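Local coordinates for protein 4-oxalocrotonate decarboxylase NahK (Pseudomonas putida, PDB 5D2I) that probably catalyses the metal-dependent decarboxylation of (3E)-2-oxohex-3-enedioate to 2-oxopent-4-enoate during the breakdown of aromatic hydrocarbons, at residues Lys112-Ile117 / Glu147-Arg152; Val142-Glu147 / Gln259-Val264. The protein carries 1 engineered substitution. All coordinates share one frame; numbering follows the deposited sequence.

Contact 1 (Lys112-Ile117 / Glu147-Arg152); sequences KIEAEI and EVIDSR. With CA (calcium ion), chain C; EDO (1,2-ethanediol), chain E.
Glu114, Glu116 and Glu147 each give one carboxylate oxygen to the same calcium ion: OE1 of Glu114, OE2 of Glu116 and OE1 of Glu147, the last at 2.2 Å from the metal. The side chains of Glu114 and Glu147 run side by side in one direction, their carboxylate planes 33° apart, whereas the carboxylate of Glu116 is turned 84° against that of Glu147, and Glu116 OE2 comes 3.2 Å from Glu147 OE1. Two waters also bind the metal, one donating a bond to Glu116 OE1, and a further ligand atom comes from elsewhere. Beneath lies an antiparallel ladder in which Glu114 and Glu147, like Lys112 and Ile149, form hydrogen-bonded pairs, with Glu147 N to Glu114 O at 2.8 Å. Ile113 and Val148 pair between them and meet on the other face through their CG2 methyls.

Ile149 lies across Glu114 at about a right angle. With CG1 set between the backbone N and the carbonyl carbon (chi1 47°), CD1 reaches Glu114 CD at 3.7 Å, while CG2 touches Glu114 OE1 at 3.6 Å. An alanine here would strip away both contacts and would probably open a gap beside the Glu114 carboxylate, its rotation less firmly held. The calcium probably offsets the crowding of three acidic groups, and the salt bridge from Glu147 OE2 to Lys69, a 2-oxoglutarate-binding residue, probably ties the metal site to the substrate pocket.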
ATOM      1  N   LYS A 112       3.942 -10.477  -4.001  1.00  8.52           N
ATOM      2  CA  LYS A 112       3.024 -10.359  -5.115  1.00  8.61           C
ATOM      3  C   LYS A 112       3.052  -8.929  -5.580  1.00  9.83           C
ATOM      4  O   LYS A 112       3.469  -8.039  -4.841  1.00 10.41           O
ATOM      5  CB  LYS A 112       1.614 -10.705  -4.671  1.00  9.61           C
ATOM      6  CG  LYS A 112       1.496 -12.117  -4.137  1.00 11.21           C
ATOM      7  CD  LYS A 112       0.052 -12.436  -3.809  1.00 16.32           C
ATOM      8  CE  LYS A 112      -0.064 -13.816  -3.182  1.00 25.56           C
ATOM      9  NZ  LYS A 112      -1.479 -14.169  -2.922  1.00 33.60           N
ATOM     10  N   ILE A 113       2.604  -8.698  -6.804  1.00  9.08           N
ATOM     11  CA  ILE A 113       2.534  -7.332  -7.287  1.00  7.86           C
ATOM     12  C   ILE A 113       1.089  -6.943  -7.541  1.00  9.53           C
ATOM     13  O   ILE A 113       0.231  -7.791  -7.819  1.00 11.62           O
ATOM     14  CB  ILE A 113       3.377  -7.118  -8.557  1.00 12.25           C
ATOM     15  CG1 ILE A 113       2.911  -8.046  -9.680  1.00 12.54           C
ATOM     16  CG2 ILE A 113       4.847  -7.364  -8.249  1.00  9.19           C
ATOM     17  CD1 ILE A 113       3.526  -7.706 -11.039  1.00 10.51           C
ATOM     18  N   GLU A 114       0.832  -5.648  -7.427  1.00 11.31           N
ATOM     19  CA  GLU A 114      -0.478  -5.088  -7.682  1.00 13.11           C
ATOM     20  C   GLU A 114      -0.265  -3.849  -8.502  1.00  9.13           C
ATOM     21  O   GLU A 114       0.605  -3.041  -8.181  1.00  8.85           O
ATOM     22  CB  GLU A 114      -1.126  -4.665  -6.364  1.00 15.73           C
ATOM     23  CG  GLU A 114      -1.286  -5.763  -5.369  1.00 24.58           C
ATOM     24  CD  GLU A 114      -2.036  -5.302  -4.153  1.00 13.20           C
ATOM     25  OE1 GLU A 114      -1.540  -4.392  -3.453  1.00 14.75           O
ATOM     26  OE2 GLU A 114      -3.127  -5.838  -3.918  1.00 19.41           O
ATOM     27  N   ALA A 115      -1.069  -3.686  -9.547  1.00  8.03           N
ATOM     28  CA  ALA A 115      -1.029  -2.475 -10.350  1.00  8.71           C
ATOM     29  C   ALA A 115      -1.853  -1.437  -9.626  1.00  9.70           C
ATOM     30  O   ALA A 115      -2.985  -1.708  -9.229  1.00 10.34           O
ATOM     31  CB  ALA A 115      -1.623  -2.740 -11.707  1.00 11.11           C
ATOM     32  N   GLU A 116      -1.283  -0.255  -9.437  1.00  7.65           N
ATOM     33  CA  GLU A 116      -1.981   0.814  -8.741  1.00  7.51           C
ATOM     34  C   GLU A 116      -1.773   2.119  -9.456  1.00 10.20           C
ATOM     35  O   GLU A 116      -0.879   2.264 -10.286  1.00 10.75           O
ATOM     36  CB  GLU A 116      -1.462   0.933  -7.303  1.00  7.10           C
ATOM     37  CG  GLU A 116      -1.404  -0.410  -6.621  1.00  8.30           C
ATOM     38  CD  GLU A 116      -1.502  -0.354  -5.124  1.00 12.66           C
ATOM     39  OE1 GLU A 116      -1.748   0.733  -4.551  1.00  7.85           O
ATOM     40  OE2 GLU A 116      -1.340  -1.424  -4.514  1.00 12.90           O
ATOM     41  N   ILE A 117      -2.617   3.083  -9.125  1.00  8.62           N
ATOM     42  CA  ILE A 117      -2.359   4.445  -9.526  1.00  9.06           C
ATOM     43  C   ILE A 117      -2.079   5.259  -8.275  1.00 11.14           C
ATOM     44  O   ILE A 117      -2.805   5.171  -7.276  1.00  9.87           O
ATOM     45  CB  ILE A 117      -3.512   5.025 -10.354  1.00  9.85           C
ATOM     46  CG1 ILE A 117      -3.095   6.373 -10.939  1.00 11.52           C
ATOM     47  CG2 ILE A 117      -4.793   5.150  -9.517  1.00 12.57           C
ATOM     48  CD1 ILE A 117      -1.978   6.237 -11.965  1.00 15.68           C
ATOM     49  N   GLU A 147       2.799  -2.023  -6.808  1.00  6.90           N
ATOM     50  CA  GLU A 147       3.272  -2.346  -5.482  1.00  8.64           C
ATOM     51  C   GLU A 147       3.782  -3.749  -5.483  1.00  8.49           C
ATOM     52  O   GLU A 147       3.225  -4.611  -6.155  1.00 10.95           O
ATOM     53  CB  GLU A 147       2.198  -2.216  -4.401  1.00 11.82           C
ATOM     54  CG  GLU A 147       2.858  -2.150  -3.033  1.00  9.84           C
ATOM     55  CD  GLU A 147       1.906  -1.891  -1.888  1.00 12.21           C
ATOM     56  OE1 GLU A 147       0.677  -2.016  -2.073  1.00  9.67           O
ATOM     57  OE2 GLU A 147       2.404  -1.564  -0.789  1.00 10.57           O
ATOM     58  N   VAL A 148       4.861  -3.977  -4.750  1.00  7.28           N
ATOM     59  CA  VAL A 148       5.197  -5.340  -4.390  1.00 10.62           C
ATOM     60  C   VAL A 148       4.762  -5.475  -2.944  1.00 12.79           C
ATOM     61  O   VAL A 148       5.275  -4.775  -2.075  1.00 12.83           O
ATOM     62  CB  VAL A 148       6.680  -5.610  -4.486  1.00  7.35           C
ATOM     63  CG1 VAL A 148       6.952  -7.086  -4.187  1.00 10.46           C
ATOM     64  CG2 VAL A 148       7.170  -5.266  -5.884  1.00  8.67           C
ATOM     65  N   ILE A 149       3.784  -6.337  -2.692  1.00 11.01           N
ATOM     66  CA  ILE A 149       3.363  -6.583  -1.325  1.00  8.30           C
ATOM     67  C   ILE A 149       3.943  -7.894  -0.880  1.00  9.93           C
ATOM     68  O   ILE A 149       4.153  -8.800  -1.684  1.00 10.56           O
ATOM     69  CB  ILE A 149       1.845  -6.632  -1.182  1.00  9.98           C
ATOM     70  CG1 ILE A 149       1.222  -7.516  -2.258  1.00 13.58           C
ATOM     71  CG2 ILE A 149       1.265  -5.227  -1.278  1.00 12.01           C
ATOM     72  CD1 ILE A 149      -0.264  -7.707  -2.054  1.00 14.35           C
ATOM     73  N   ASP A 150       4.192  -8.003   0.411  1.00  8.53           N
ATOM     74  CA  ASP A 150       4.870  -9.173   0.912  1.00  9.98           C
ATOM     75  C   ASP A 150       4.531  -9.259   2.374  1.00 11.53           C
ATOM     76  O   ASP A 150       5.258  -8.738   3.210  1.00 17.02           O
ATOM     77  CB  ASP A 150       6.374  -9.004   0.754  1.00 11.91           C
ATOM     78  CG  ASP A 150       7.123 -10.308   0.889  1.00 11.19           C
ATOM     79  OD1 ASP A 150       6.529 -11.370   0.615  1.00 10.02           O
ATOM     80  OD2 ASP A 150       8.313 -10.289   1.283  1.00 12.94           O
ATOM     81  N   SER A 151       3.418  -9.915   2.676  1.00 13.63           N
ATOM     82  CA  SER A 151       3.014 -10.084   4.059  1.00 11.93           C
ATOM     83  C   SER A 151       4.088 -10.832   4.815  1.00 10.18           C
ATOM     84  O   SER A 151       4.602 -11.849   4.345  1.00 10.72           O
ATOM     85  CB  SER A 151       1.708 -10.859   4.147  1.00 13.14           C
ATOM     86  OG  SER A 151       1.414 -11.164   5.500  1.00 16.25           O
ATOM     87  N   ARG A 152       4.431 -10.342   5.998  1.00 13.50           N
ATOM     88  CA  ARG A 152       5.414 -11.046   6.796  1.00 12.18           C
ATOM     89  C   ARG A 152       4.788 -12.235   7.512  1.00 13.62           C
ATOM     90  O   ARG A 152       5.471 -12.958   8.219  1.00 15.81           O
ATOM     91  CB  ARG A 152       6.105 -10.099   7.778  1.00 11.25           C
ATOM     92  CG  ARG A 152       7.418  -9.532   7.237  1.00 11.54           C
ATOM     93  CD  ARG A 152       7.224  -8.789   5.920  1.00  9.73           C
ATOM     94  NE  ARG A 152       6.322  -7.652   6.090  1.00 10.03           N
ATOM     95  CZ  ARG A 152       6.286  -6.591   5.292  1.00 11.35           C
ATOM     96  NH1 ARG A 152       5.425  -5.607   5.535  1.00  9.36           N
ATOM     97  NH2 ARG A 152       7.112  -6.507   4.260  1.00 10.67           N
TER
HETATM   98 CA    CA C 301      -1.436  -2.320  -2.531  1.00 12.30          CA
HETATM   99  C1  EDO E 303       1.019 -10.390  -0.094  1.00 24.24           C
HETATM  100  O1  EDO E 303       0.209 -10.866   0.986  1.00 33.25           O
HETATM  101  C2  EDO E 303       2.040 -11.456  -0.473  1.00 21.76           C
HETATM  102  O2  EDO E 303       2.640 -11.963   0.731  1.00 16.69           O
HETATM  103  O   HOH W   1      -1.752  -0.055  -1.935  1.00 10.31           O
HETATM  104  O   HOH W   2      -3.793  -2.494  -2.351  1.00 19.67           O

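Contact 2 (Val142-Glu147 / Gln259-Val264). With CA (calcium ion), chain D; CA (calcium ion), chain C.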
ATOM      1  N   VAL A 142      -0.791  12.157 -11.150  1.00  9.74           N
ATOM      2  CA  VAL A 142      -0.926  10.750 -10.861  1.00 12.84           C
ATOM      3  C   VAL A 142       0.312  10.031 -11.357  1.00 13.93           C
ATOM      4  O   VAL A 142       1.003  10.521 -12.254  1.00 12.74           O
ATOM      5  CB  VAL A 142      -2.188  10.174 -11.516  1.00 12.90           C
ATOM      6  CG1 VAL A 142      -3.387  10.997 -11.092  1.00 11.69           C
ATOM      7  CG2 VAL A 142      -2.058  10.190 -13.029  1.00 11.10           C
ATOM      8  N   ILE A 143       0.611   8.890 -10.742  1.00  8.84           N
ATOM      9  CA  ILE A 143       1.809   8.127 -11.060  1.00  8.71           C
ATOM     10  C   ILE A 143       1.490   6.640 -11.113  1.00  8.43           C
ATOM     11  O   ILE A 143       1.108   6.044 -10.093  1.00 11.78           O
ATOM     12  CB  ILE A 143       2.902   8.282  -9.981  1.00 10.60           C
ATOM     13  CG1 ILE A 143       3.168   9.744  -9.651  1.00 12.29           C
ATOM     14  CG2 ILE A 143       4.194   7.562 -10.409  1.00 10.12           C
ATOM     15  CD1 ILE A 143       2.331  10.234  -8.494  1.00 19.49           C
ATOM     16  N   PRO A 144       1.653   6.025 -12.296  1.00  8.93           N
ATOM     17  CA  PRO A 144       1.497   4.576 -12.393  1.00  8.67           C
ATOM     18  C   PRO A 144       2.459   3.918 -11.431  1.00 13.89           C
ATOM     19  O   PRO A 144       3.655   4.204 -11.461  1.00 11.18           O
ATOM     20  CB  PRO A 144       1.920   4.282 -13.831  1.00  9.32           C
ATOM     21  CG  PRO A 144       1.548   5.537 -14.575  1.00 12.97           C
ATOM     22  CD  PRO A 144       1.908   6.640 -13.609  1.00 10.03           C
ATOM     23  N   THR A 145       1.940   3.065 -10.564  1.00 10.98           N
ATOM     24  CA  THR A 145       2.781   2.446  -9.554  1.00  9.88           C
ATOM     25  C   THR A 145       2.399   1.002  -9.380  1.00 10.55           C
ATOM     26  O   THR A 145       1.225   0.682  -9.263  1.00 11.02           O
ATOM     27  CB  THR A 145       2.600   3.125  -8.210  1.00 10.14           C
ATOM     28  OG1 THR A 145       2.780   4.536  -8.376  1.00 10.42           O
ATOM     29  CG2 THR A 145       3.642   2.595  -7.209  1.00 12.29           C
ATOM     30  N   VAL A 146       3.401   0.136  -9.360  1.00  7.40           N
ATOM     31  CA  VAL A 146       3.160  -1.261  -9.087  1.00  7.35           C
ATOM     32  C   VAL A 146       3.672  -1.544  -7.684  1.00  8.38           C
ATOM     33  O   VAL A 146       4.848  -1.321  -7.391  1.00 11.71           O
ATOM     34  CB  VAL A 146       3.889  -2.136 -10.096  1.00  8.44           C
ATOM     35  CG1 VAL A 146       3.761  -3.601  -9.721  1.00 10.96           C
ATOM     36  CG2 VAL A 146       3.303  -1.901 -11.484  1.00  8.69           C
ATOM     37  N   GLU A 147       2.799  -2.023  -6.808  1.00  6.90           N
ATOM     38  CA  GLU A 147       3.272  -2.346  -5.482  1.00  8.64           C
ATOM     39  C   GLU A 147       3.782  -3.749  -5.483  1.00  8.49           C
ATOM     40  O   GLU A 147       3.225  -4.611  -6.155  1.00 10.95           O
ATOM     41  CB  GLU A 147       2.198  -2.216  -4.401  1.00 11.82           C
ATOM     42  CG  GLU A 147       2.858  -2.150  -3.033  1.00  9.84           C
ATOM     43  CD  GLU A 147       1.906  -1.891  -1.888  1.00 12.21           C
ATOM     44  OE1 GLU A 147       0.677  -2.016  -2.073  1.00  9.67           O
ATOM     45  OE2 GLU A 147       2.404  -1.564  -0.789  1.00 10.57           O
ATOM     46  N   GLN A 259      -3.246   2.798 -19.485  1.00 14.34           N
ATOM     47  CA  GLN A 259      -3.692   3.436 -20.693  1.00 19.77           C
ATOM     48  C   GLN A 259      -3.402   4.913 -20.676  1.00 17.26           C
ATOM     49  O   GLN A 259      -3.728   5.549 -19.771  1.00 18.87           O
ATOM     50  CB  GLN A 259      -5.143   3.154 -20.995  1.00 34.35           C
ATOM     51  CG  GLN A 259      -6.078   3.855 -20.097  1.00 44.92           C
ATOM     52  CD  GLN A 259      -7.530   3.561 -20.423  1.00 52.03           C
ATOM     53  OE1 GLN A 259      -7.845   3.080 -21.472  1.00 61.07           O
ATOM     54  NE2 GLN A 259      -8.358   3.817 -19.536  1.00 49.43           N
ATOM     55  N   GLY A 260      -2.733   5.389 -21.690  1.00 18.43           N
ATOM     56  CA  GLY A 260      -2.371   6.790 -21.800  1.00 22.85           C
ATOM     57  C   GLY A 260      -1.223   7.241 -20.912  1.00 22.53           C
ATOM     58  O   GLY A 260      -0.820   8.407 -20.970  1.00 25.51           O
ATOM     59  N   LEU A 261      -0.685   6.335 -20.098  1.00 19.27           N
ATOM     60  CA  LEU A 261       0.339   6.722 -19.123  1.00 20.05           C
ATOM     61  C   LEU A 261       1.575   5.846 -19.153  1.00 23.13           C
ATOM     62  O   LEU A 261       2.329   5.806 -18.179  1.00 22.27           O
ATOM     63  CB  LEU A 261      -0.224   6.696 -17.701  1.00 18.33           C
ATOM     64  CG  LEU A 261      -1.443   7.563 -17.416  1.00 16.92           C
ATOM     65  CD1 LEU A 261      -1.902   7.357 -15.988  1.00 15.69           C
ATOM     66  CD2 LEU A 261      -1.084   9.023 -17.675  1.00 22.90           C
ATOM     67  N   GLY A 262       1.784   5.130 -20.246  1.00 22.69           N
ATOM     68  CA  GLY A 262       2.965   4.304 -20.357  1.00 18.04           C
ATOM     69  C   GLY A 262       2.870   3.049 -19.521  1.00 16.65           C
ATOM     70  O   GLY A 262       1.775   2.548 -19.239  1.00 15.49           O
ATOM     71  N   SER A 263       4.027   2.541 -19.115  1.00 15.01           N
ATOM     72  CA  SER A 263       4.079   1.265 -18.440  1.00 12.64           C
ATOM     73  C   SER A 263       5.070   1.268 -17.294  1.00 16.73           C
ATOM     74  O   SER A 263       5.963   2.112 -17.210  1.00 15.25           O
ATOM     75  CB  SER A 263       4.450   0.171 -19.437  1.00 16.77           C
ATOM     76  OG  SER A 263       5.768   0.377 -19.914  1.00 24.73           O
ATOM     77  N   VAL A 264       4.895   0.301 -16.411  1.00 13.86           N
ATOM     78  CA  VAL A 264       5.793   0.111 -15.296  1.00 11.98           C
ATOM     79  C   VAL A 264       6.273  -1.318 -15.396  1.00 11.89           C
ATOM     80  O   VAL A 264       5.465  -2.239 -15.499  1.00 12.83           O
ATOM     81  CB  VAL A 264       5.061   0.277 -13.976  1.00 12.17           C
ATOM     82  CG1 VAL A 264       6.030   0.112 -12.833  1.00 14.59           C
ATOM     83  CG2 VAL A 264       4.382   1.653 -13.912  1.00 14.37           C
TER
HETATM   84 CA    CA D 302       7.903   2.132 -18.623  1.00 44.07          CA
HETATM   85 CA    CA C 301      -1.436  -2.320  -2.531  1.00 12.30          CA
HETATM   86  O   HOH W   1      -1.752  -0.055  -1.935  1.00 10.31           O
HETATM   87  O   HOH W   2      -3.793  -2.494  -2.351  1.00 19.67           O
HETATM   88  O   HOH W   3       8.881  -0.100 -18.137  1.00 34.48           O
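Thr145 OG1, on a residue flanked by the two that pack against Val264, is gripped twice: it donates to Ile143 O at 2.8 Å, from above the carbonyl plane, and is hydrogen-bonded to Ser118 OG. Thr145 points away from residues 261-264, while Val142, Pro144 and Val146 present an apolar row to them. Val264 fits against two members of that row. With CG1 anti to its backbone N (chi1 -178°), that methyl meets Val146 CG2 at 3.6 Å, the two valines overlapping alongside with their side chains pointing opposite ways; CG2, beside the N, presses on Pro144 CB, also at 3.6 Å.

The touching parts, 142-146 and 261-264, run 26° apart; the first lies in strand 139-149 and the second leads into strand 263-268, which belongs to a different sheet, and the contact is made by side chains. Opposite Tyr258 sit two residues, Leu261 and Gly262, which makes a classic beta bulge where strand 253-258 turns back toward 263-268. From the bulge the Leu261 side chain crosses Pro144 at about a right angle, its CB 3.8 Å from Pro144 CG, and CD1 goes on to Val142 CG2 at 4.1 Å. Ile174 of strand 170-175 also packs on Val264, and Ala180 on Leu261.

Ser263 turns its side chain away from this apolar layer, and its backbone O binds a second calcium ion at 2.4 Å, together with Asp99 and a water.

In the fold
Along the chain the segments alternate: 112-117, 142-147, 147-152, then 259-264, so the two contacts cross, with centres about 14 Å apart. Both use strand 139-149 and share Glu147. Contact 1 joins that strand to its antiparallel neighbour 112-121 within a mixed sheet; contact 2 packs the same strand against the start of strand 263-268, in a separate mixed sheet, and the bulge before it. They also touch directly: Ile117 CD1 packs on the backbone of Ile143 and Pro144, and Glu116 N probably bonds to Thr145 O at 2.7 Å. Strand 139-149 therefore connects the three-glutamate calcium site near its C-terminal end to the intersheet core of the FAH-family domain.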